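Local structure of putative methylthioribose-1-phosphate isomerase (Archaeoglobus fulgidus, 1T5O) at residues K228-A233 with Y262-K267; D234-D239 with F270-T275. The protein probably catalyses the interconversion of 5-methylthioribose 1-phosphate and 5-methylthioribulose 1-phosphate, a reaction of methionine biosynthesis. All coordinates share one frame; numbering follows the deposited sequence.

Contact 1 (K228-A233 with Y262-K267); sequences KVIVGA and YVAAPK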
ATOM      1  N   LYS A 228     -16.962  11.417   3.432  1.00 22.39           N
ATOM      2  CA  LYS A 228     -16.420  12.224   2.354  1.00 23.84           C
ATOM      3  C   LYS A 228     -14.934  11.991   2.255  1.00 21.84           C
ATOM      4  O   LYS A 228     -14.298  11.535   3.199  1.00 21.77           O
ATOM      5  CB  LYS A 228     -16.631  13.736   2.606  1.00 26.72           C
ATOM      6  CG  LYS A 228     -17.758  14.146   3.567  1.00 28.74           C
ATOM      7  CD  LYS A 228     -18.642  15.165   2.864  1.00 29.46           C
ATOM      8  CE  LYS A 228     -19.497  15.960   3.812  1.00 31.83           C
ATOM      9  NZ  LYS A 228     -20.724  15.287   4.131  1.00 32.00           N
ATOM     10  N   VAL A 229     -14.390  12.316   1.092  1.00 21.20           N
ATOM     11  CA  VAL A 229     -12.963  12.201   0.873  1.00 18.80           C
ATOM     12  C   VAL A 229     -12.457  13.617   0.607  1.00 19.80           C
ATOM     13  O   VAL A 229     -13.097  14.366  -0.129  1.00 18.58           O
ATOM     14  CB  VAL A 229     -12.630  11.353  -0.392  1.00 20.15           C
ATOM     15  CG1 VAL A 229     -11.124  11.310  -0.584  1.00 19.74           C
ATOM     16  CG2 VAL A 229     -13.186   9.924  -0.261  1.00 18.04           C
ATOM     17  N   ILE A 230     -11.337  13.992   1.213  1.00 17.61           N
ATOM     18  CA  ILE A 230     -10.740  15.302   0.912  1.00 18.50           C
ATOM     19  C   ILE A 230      -9.234  15.095   0.759  1.00 18.56           C
ATOM     20  O   ILE A 230      -8.566  14.589   1.663  1.00 18.31           O
ATOM     21  CB  ILE A 230     -10.966  16.403   2.017  1.00 16.80           C
ATOM     22  CG1 ILE A 230     -12.455  16.553   2.358  1.00 21.07           C
ATOM     23  CG2 ILE A 230     -10.467  17.764   1.473  1.00 18.00           C
ATOM     24  CD1 ILE A 230     -12.743  17.652   3.453  1.00 21.58           C
ATOM     25  N   VAL A 231      -8.716  15.448  -0.410  1.00 17.27           N
ATOM     26  CA  VAL A 231      -7.290  15.310  -0.666  1.00 17.85           C
ATOM     27  C   VAL A 231      -6.755  16.653  -1.152  1.00 17.58           C
ATOM     28  O   VAL A 231      -7.516  17.593  -1.428  1.00 18.75           O
ATOM     29  CB  VAL A 231      -6.983  14.236  -1.757  1.00 16.69           C
ATOM     30  CG1 VAL A 231      -7.432  12.853  -1.263  1.00 15.44           C
ATOM     31  CG2 VAL A 231      -7.659  14.610  -3.079  1.00 14.63           C
ATOM     32  N   GLY A 232      -5.437  16.761  -1.223  1.00 18.90           N
ATOM     33  CA  GLY A 232      -4.856  17.996  -1.718  1.00 18.94           C
ATOM     34  C   GLY A 232      -4.527  17.765  -3.189  1.00 20.61           C
ATOM     35  O   GLY A 232      -5.017  16.796  -3.797  1.00 18.90           O
ATOM     36  N   ALA A 233      -3.700  18.638  -3.757  1.00 19.83           N
ATOM     37  CA  ALA A 233      -3.307  18.519  -5.159  1.00 20.17           C
ATOM     38  C   ALA A 233      -1.906  19.055  -5.380  1.00 21.88           C
ATOM     39  O   ALA A 233      -1.481  20.002  -4.723  1.00 19.91           O
ATOM     40  CB  ALA A 233      -4.247  19.291  -6.041  1.00 19.63           C
ATOM     41  N   TYR A 262     -13.448  15.511  -2.644  1.00 17.70           N
ATOM     42  CA  TYR A 262     -13.027  16.903  -2.754  1.00 18.42           C
ATOM     43  C   TYR A 262     -11.524  17.067  -2.859  1.00 17.15           C
ATOM     44  O   TYR A 262     -10.768  16.302  -2.265  1.00 16.54           O
ATOM     45  CB  TYR A 262     -13.528  17.690  -1.525  1.00 17.43           C
ATOM     46  CG  TYR A 262     -15.028  17.699  -1.402  1.00 19.93           C
ATOM     47  CD1 TYR A 262     -15.824  18.259  -2.408  1.00 16.61           C
ATOM     48  CD2 TYR A 262     -15.661  17.130  -0.279  1.00 20.47           C
ATOM     49  CE1 TYR A 262     -17.195  18.256  -2.301  1.00 18.66           C
ATOM     50  CE2 TYR A 262     -17.059  17.117  -0.161  1.00 19.10           C
ATOM     51  CZ  TYR A 262     -17.812  17.681  -1.169  1.00 19.68           C
ATOM     52  OH  TYR A 262     -19.170  17.710  -1.062  1.00 18.36           O
ATOM     53  N   VAL A 263     -11.102  18.063  -3.630  1.00 15.30           N
ATOM     54  CA  VAL A 263      -9.684  18.368  -3.756  1.00 17.96           C
ATOM     55  C   VAL A 263      -9.511  19.808  -3.239  1.00 17.71           C
ATOM     56  O   VAL A 263     -10.135  20.750  -3.742  1.00 18.58           O
ATOM     57  CB  VAL A 263      -9.186  18.298  -5.230  1.00 16.89           C
ATOM     58  CG1 VAL A 263      -7.754  18.768  -5.270  1.00 15.68           C
ATOM     59  CG2 VAL A 263      -9.285  16.850  -5.770  1.00 14.15           C
ATOM     60  N   ALA A 264      -8.690  19.970  -2.218  1.00 17.27           N
ATOM     61  CA  ALA A 264      -8.467  21.297  -1.653  1.00 18.96           C
ATOM     62  C   ALA A 264      -7.141  21.828  -2.199  1.00 18.12           C
ATOM     63  O   ALA A 264      -6.094  21.217  -1.985  1.00 18.79           O
ATOM     64  CB  ALA A 264      -8.417  21.205  -0.102  1.00 17.49           C
ATOM     65  N   ALA A 265      -7.176  22.953  -2.911  1.00 18.68           N
ATOM     66  CA  ALA A 265      -5.926  23.528  -3.444  1.00 19.61           C
ATOM     67  C   ALA A 265      -6.113  24.978  -3.785  1.00 20.02           C
ATOM     68  O   ALA A 265      -7.148  25.351  -4.310  1.00 20.06           O
ATOM     69  CB  ALA A 265      -5.469  22.784  -4.695  1.00 18.09           C
ATOM     70  N   PRO A 266      -5.086  25.811  -3.529  1.00 21.61           N
ATOM     71  CA  PRO A 266      -5.181  27.240  -3.834  1.00 20.04           C
ATOM     72  C   PRO A 266      -5.053  27.514  -5.319  1.00 19.53           C
ATOM     73  O   PRO A 266      -4.630  26.659  -6.089  1.00 16.19           O
ATOM     74  CB  PRO A 266      -4.030  27.853  -3.029  1.00 20.09           C
ATOM     75  CG  PRO A 266      -2.980  26.807  -3.123  1.00 24.04           C
ATOM     76  CD  PRO A 266      -3.768  25.483  -2.945  1.00 21.21           C
ATOM     77  N   LYS A 267      -5.446  28.725  -5.711  1.00 19.65           N
ATOM     78  CA  LYS A 267      -5.399  29.148  -7.107  1.00 21.61           C
ATOM     79  C   LYS A 267      -4.050  28.855  -7.756  1.00 21.01           C
ATOM     80  O   LYS A 267      -3.983  28.400  -8.904  1.00 21.36           O
ATOM     81  CB  LYS A 267      -5.707  30.660  -7.208  1.00 21.29           C
ATOM     82  CG  LYS A 267      -5.615  31.243  -8.632  1.00 23.91           C
ATOM     83  CD  LYS A 267      -6.128  32.702  -8.659  1.00 21.14           C
ATOM     84  CE  LYS A 267      -5.964  33.316 -10.035  1.00 22.80           C
ATOM     85  NZ  LYS A 267      -6.563  34.685 -10.062  1.00 22.77           N
TER
HETATM   86  O   HOH W   1      -3.281  21.154  -2.061  1.00 22.11           O

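Contact 2 (D234-D239 with F270-T275); sequences DRIVRD and FDWERT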
ATOM      1  N   ASP A 234      -1.196  18.465  -6.330  1.00 20.14           N
ATOM      2  CA  ASP A 234       0.124  18.973  -6.641  1.00 21.22           C
ATOM      3  C   ASP A 234      -0.002  19.882  -7.844  1.00 21.21           C
ATOM      4  O   ASP A 234       0.768  20.824  -8.007  1.00 20.10           O
ATOM      5  CB  ASP A 234       1.061  17.825  -6.941  1.00 23.86           C
ATOM      6  CG  ASP A 234       1.446  17.085  -5.691  1.00 32.46           C
ATOM      7  OD1 ASP A 234       2.087  17.717  -4.808  1.00 37.45           O
ATOM      8  OD2 ASP A 234       1.101  15.888  -5.577  1.00 34.38           O
ATOM      9  N   ARG A 235      -0.992  19.600  -8.681  1.00 18.22           N
ATOM     10  CA  ARG A 235      -1.190  20.395  -9.878  1.00 22.46           C
ATOM     11  C   ARG A 235      -2.534  20.085 -10.501  1.00 20.28           C
ATOM     12  O   ARG A 235      -2.892  18.917 -10.666  1.00 19.26           O
ATOM     13  CB  ARG A 235      -0.098  20.088 -10.891  1.00 20.27           C
ATOM     14  CG  ARG A 235       0.101  21.228 -11.840  1.00 30.50           C
ATOM     15  CD  ARG A 235       0.014  20.775 -13.245  1.00 33.27           C
ATOM     16  NE  ARG A 235       1.171  20.026 -13.712  1.00 37.99           N
ATOM     17  CZ  ARG A 235       2.437  20.448 -13.677  1.00 43.53           C
ATOM     18  NH1 ARG A 235       2.751  21.632 -13.163  1.00 45.95           N
ATOM     19  NH2 ARG A 235       3.393  19.716 -14.251  1.00 43.48           N
ATOM     20  N   ILE A 236      -3.260  21.126 -10.885  1.00 20.28           N
ATOM     21  CA  ILE A 236      -4.567  20.922 -11.484  1.00 16.70           C
ATOM     22  C   ILE A 236      -4.607  21.493 -12.894  1.00 19.00           C
ATOM     23  O   ILE A 236      -4.416  22.695 -13.089  1.00 17.54           O
ATOM     24  CB  ILE A 236      -5.665  21.565 -10.622  1.00 17.49           C
ATOM     25  CG1 ILE A 236      -5.619  20.940  -9.201  1.00 17.93           C
ATOM     26  CG2 ILE A 236      -7.049  21.353 -11.311  1.00 18.27           C
ATOM     27  CD1 ILE A 236      -6.572  21.523  -8.170  1.00 16.55           C
ATOM     28  N   VAL A 237      -4.830  20.615 -13.874  1.00 17.75           N
ATOM     29  CA  VAL A 237      -4.900  21.015 -15.279  1.00 18.90           C
ATOM     30  C   VAL A 237      -6.361  20.916 -15.719  1.00 20.44           C
ATOM     31  O   VAL A 237      -7.213  20.494 -14.933  1.00 17.43           O
ATOM     32  CB  VAL A 237      -3.954  20.153 -16.162  1.00 19.75           C
ATOM     33  CG1 VAL A 237      -2.502  20.380 -15.707  1.00 18.93           C
ATOM     34  CG2 VAL A 237      -4.336  18.657 -16.087  1.00 18.18           C
ATOM     35  N   ARG A 238      -6.659  21.283 -16.964  1.00 21.01           N
ATOM     36  CA  ARG A 238      -8.044  21.321 -17.402  1.00 22.44           C
ATOM     37  C   ARG A 238      -8.854  20.056 -17.365  1.00 22.63           C
ATOM     38  O   ARG A 238     -10.080  20.132 -17.299  1.00 23.71           O
ATOM     39  CB  ARG A 238      -8.159  21.954 -18.793  1.00 24.18           C
ATOM     40  CG  ARG A 238      -7.719  23.405 -18.794  1.00 27.66           C
ATOM     41  CD  ARG A 238      -8.392  24.212 -19.889  1.00 28.92           C
ATOM     42  NE  ARG A 238      -8.296  23.587 -21.193  1.00 29.37           N
ATOM     43  CZ  ARG A 238      -7.213  23.590 -21.960  1.00 30.09           C
ATOM     44  NH1 ARG A 238      -6.099  24.192 -21.558  1.00 33.38           N
ATOM     45  NH2 ARG A 238      -7.252  22.996 -23.144  1.00 29.53           N
ATOM     46  N   ASP A 239      -8.201  18.903 -17.422  1.00 22.07           N
ATOM     47  CA  ASP A 239      -8.937  17.644 -17.373  1.00 20.19           C
ATOM     48  C   ASP A 239      -8.509  16.751 -16.228  1.00 20.85           C
ATOM     49  O   ASP A 239      -8.920  15.589 -16.166  1.00 21.05           O
ATOM     50  CB  ASP A 239      -8.770  16.883 -18.687  1.00 22.93           C
ATOM     51  CG  ASP A 239      -7.295  16.680 -19.082  1.00 25.14           C
ATOM     52  OD1 ASP A 239      -7.053  15.955 -20.059  1.00 24.42           O
ATOM     53  OD2 ASP A 239      -6.376  17.244 -18.442  1.00 23.41           O
ATOM     54  N   PHE A 270      -3.331  25.624  -9.737  1.00 17.92           N
ATOM     55  CA  PHE A 270      -3.940  25.399 -11.031  1.00 19.08           C
ATOM     56  C   PHE A 270      -2.924  25.772 -12.128  1.00 19.38           C
ATOM     57  O   PHE A 270      -2.140  26.689 -11.948  1.00 20.51           O
ATOM     58  CB  PHE A 270      -5.205  26.239 -11.194  1.00 16.75           C
ATOM     59  CG  PHE A 270      -6.357  25.766 -10.335  1.00 20.40           C
ATOM     60  CD1 PHE A 270      -6.300  25.876  -8.932  1.00 19.05           C
ATOM     61  CD2 PHE A 270      -7.482  25.204 -10.923  1.00 18.82           C
ATOM     62  CE1 PHE A 270      -7.373  25.422  -8.125  1.00 18.98           C
ATOM     63  CE2 PHE A 270      -8.550  24.755 -10.131  1.00 20.66           C
ATOM     64  CZ  PHE A 270      -8.500  24.864  -8.742  1.00 20.45           C
ATOM     65  N   ASP A 271      -2.941  25.032 -13.232  1.00 20.51           N
ATOM     66  CA  ASP A 271      -2.037  25.243 -14.388  1.00 20.69           C
ATOM     67  C   ASP A 271      -3.042  25.065 -15.533  1.00 21.18           C
ATOM     68  O   ASP A 271      -2.949  24.114 -16.310  1.00 17.48           O
ATOM     69  CB  ASP A 271      -0.971  24.131 -14.411  1.00 21.15           C
ATOM     70  CG  ASP A 271       0.189  24.419 -15.374  1.00 25.36           C
ATOM     71  OD1 ASP A 271       0.178  25.445 -16.104  1.00 24.37           O
ATOM     72  OD2 ASP A 271       1.127  23.606 -15.394  1.00 26.54           O
ATOM     73  N   TRP A 272      -3.974  26.018 -15.639  1.00 20.30           N
ATOM     74  CA  TRP A 272      -5.094  25.926 -16.576  1.00 21.61           C
ATOM     75  C   TRP A 272      -4.837  26.018 -18.069  1.00 22.41           C
ATOM     76  O   TRP A 272      -5.762  25.782 -18.856  1.00 19.88           O
ATOM     77  CB  TRP A 272      -6.190  26.933 -16.173  1.00 22.98           C
ATOM     78  CG  TRP A 272      -7.602  26.436 -16.421  1.00 22.63           C
ATOM     79  CD1 TRP A 272      -8.520  26.965 -17.273  1.00 24.81           C
ATOM     80  CD2 TRP A 272      -8.235  25.305 -15.799  1.00 21.97           C
ATOM     81  NE1 TRP A 272      -9.689  26.233 -17.228  1.00 24.12           N
ATOM     82  CE2 TRP A 272      -9.537  25.210 -16.329  1.00 21.54           C
ATOM     83  CE3 TRP A 272      -7.821  24.363 -14.845  1.00 20.32           C
ATOM     84  CZ2 TRP A 272     -10.441  24.205 -15.943  1.00 20.63           C
ATOM     85  CZ3 TRP A 272      -8.722  23.358 -14.455  1.00 23.03           C
ATOM     86  CH2 TRP A 272     -10.020  23.297 -15.015  1.00 21.94           C
ATOM     87  N   GLU A 273      -3.610  26.369 -18.464  1.00 20.61           N
ATOM     88  CA  GLU A 273      -3.283  26.403 -19.884  1.00 21.93           C
ATOM     89  C   GLU A 273      -2.987  24.965 -20.369  1.00 21.47           C
ATOM     90  O   GLU A 273      -2.984  24.677 -21.555  1.00 20.92           O
ATOM     91  CB  GLU A 273      -2.043  27.268 -20.121  1.00 21.37           C
ATOM     92  CG  GLU A 273      -2.258  28.756 -19.829  1.00 25.40           C
ATOM     93  CD  GLU A 273      -3.200  29.429 -20.821  1.00 28.83           C
ATOM     94  OE1 GLU A 273      -3.687  28.761 -21.761  1.00 30.81           O
ATOM     95  OE2 GLU A 273      -3.454  30.639 -20.659  1.00 34.31           O
ATOM     96  N   ARG A 274      -2.743  24.064 -19.429  1.00 21.63           N
ATOM     97  CA  ARG A 274      -2.384  22.694 -19.783  1.00 21.24           C
ATOM     98  C   ARG A 274      -3.510  21.671 -19.624  1.00 22.19           C
ATOM     99  O   ARG A 274      -4.550  21.949 -19.008  1.00 20.39           O
ATOM    100  CB  ARG A 274      -1.223  22.247 -18.885  1.00 20.07           C
ATOM    101  CG  ARG A 274      -0.005  23.212 -18.773  1.00 22.02           C
ATOM    102  CD  ARG A 274       1.041  23.007 -19.894  1.00 20.23           C
ATOM    103  NE  ARG A 274       0.622  23.629 -21.149  1.00 18.50           N
ATOM    104  CZ  ARG A 274       0.613  24.938 -21.388  1.00 18.67           C
ATOM    105  NH1 ARG A 274       1.002  25.805 -20.457  1.00 18.97           N
ATOM    106  NH2 ARG A 274       0.235  25.385 -22.581  1.00 20.15           N
ATOM    107  N   THR A 275      -3.274  20.484 -20.194  1.00 24.72           N
ATOM    108  CA  THR A 275      -4.153  19.329 -20.041  1.00 22.73           C
ATOM    109  C   THR A 275      -3.220  18.206 -19.590  1.00 21.20           C
ATOM    110  O   THR A 275      -1.987  18.359 -19.606  1.00 19.51           O
ATOM    111  CB  THR A 275      -4.899  18.921 -21.322  1.00 24.01           C
ATOM    112  OG1 THR A 275      -3.969  18.698 -22.387  1.00 25.38           O
ATOM    113  CG2 THR A 275      -5.909  19.988 -21.690  1.00 24.49           C
TER
HETATM  114  O   HOH W   2      -4.266  23.371 -23.718  1.00 32.64           O

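Contact 1 (K228-A233 with Y262-K267)
Tyr262 buries more surface here than any other residue of the two segments. Its CG stands anti to its own carbonyl carbon (chi1 -61°), which carries the ring back alongside Lys228. The two side chains run side by side and point the same way. Lys228 CD meets the ring at its edge, in the ring plane, 3.9 Å from Tyr262 CE2. The lysine chain is bent at chi2 and chi4, and its NZ ends in salt bridges to Glu145 and Asp148. Ile230 CG1 also comes near the ring edge, 4.2 Å from Tyr262 CD2, and the two side chains cross obliquely. An alanine in place of Tyr262 would probably lose the ring's contacts with Lys228 CD and Ile230 CG1. Strands 228-231 and 261-264 are parallel neighbours in the central, mainly parallel sheet of a Rossmann-like domain. Three nearly straight hydrogen bonds join them. Tyr262 N donates to Val229 O from above the carbonyl plane. Tyr262 O, in turn, receives Val231 N in its carbonyl plane. Ala264 N reaches Val231 O at 2.8 Å, almost along the C=O axis. On the sheet face away from Ile230 and Tyr262, Val231 has CG1 anti to its carbonyl carbon (chi1 -64°), which leaves CG2 wedged between the backbone N and the carbonyl carbon. Val231 CG2 touches Val263 CG2 at 3.9 Å. Val263 CG1 is anti to its backbone N (chi1 174°) and packs 3.6 Å from Ala233 CB. Ala233 CB also meets Ala265 CB at 3.9 Å. Val231 further touches Asn243, a predicted substrate-binding residue. Next to the last direct bond, a water bridges Ala233 N (3.1 Å) and Ala264 O (2.8 Å), accepting from the first and donating to the second.

Contact 2 (D234-D239 with F270-T275)
A type I beta turn, Asp271 to Arg274, packs against short strand 235-237, an outer strand of a three-stranded antiparallel sheet. The strand follows Asp234, the predicted proton donor; Asp234 and Arg235 form a classic beta bulge opposite Phe242. A single backbone bridge pairs Ile236 with Phe270, and Asp271 N donates to Ile236 O at 2.8 Å. Ile236 lies alongside Phe270 and puts CD1 over one ring face, a CH-pi contact. Its CG2 reaches the edge of the Trp272 ring. Arg235 NH1 and Asp271 OD2 form a salt bridge at 3.4 Å by charge alone, because the oxygen lies over the guanidinium face. Arg238 N donates to Arg274 O, 3.0 Å away and nearly straight. The Arg238 side chain crosses Trp272 obliquely. Arg238 CG lies 3.6 Å from the centroid of the Trp272 five-membered ring, a CH-pi contact over its face. The chain bends at chi3 (-51°), and the guanidinium plane stands 73° from the indole plane. Thr275 CG2 lies over one guanidinium face, toward its rim. NH1 of Arg238 bonds Trp272 O at 3.2 Å in the guanidinium plane, at 172°, and a weaker bond of 3.2 Å joins this NH1 to Glu273 O.

Overall arrangement
The centres of the two contacts lie about 14 Å apart. Along the chain their segments alternate: 228-233, 234-239, 262-267, then 270-275. Each contact therefore joins the same two regions, which are separated by strand 240-244 and helix 247-256. Contact 1 is buried in the central sheet, while contact 2 lies at the surface on the edge of the small antiparallel sheet. They touch where Ile236 CD1 packs against Ala265 CB and Val263 CG1, and where Ala265 O meets the Phe270 ring. Asp234 follows the loop after strand 228-231 and pairs with Phe242 of the small sheet, consistent with an active site near where the two sheets meet.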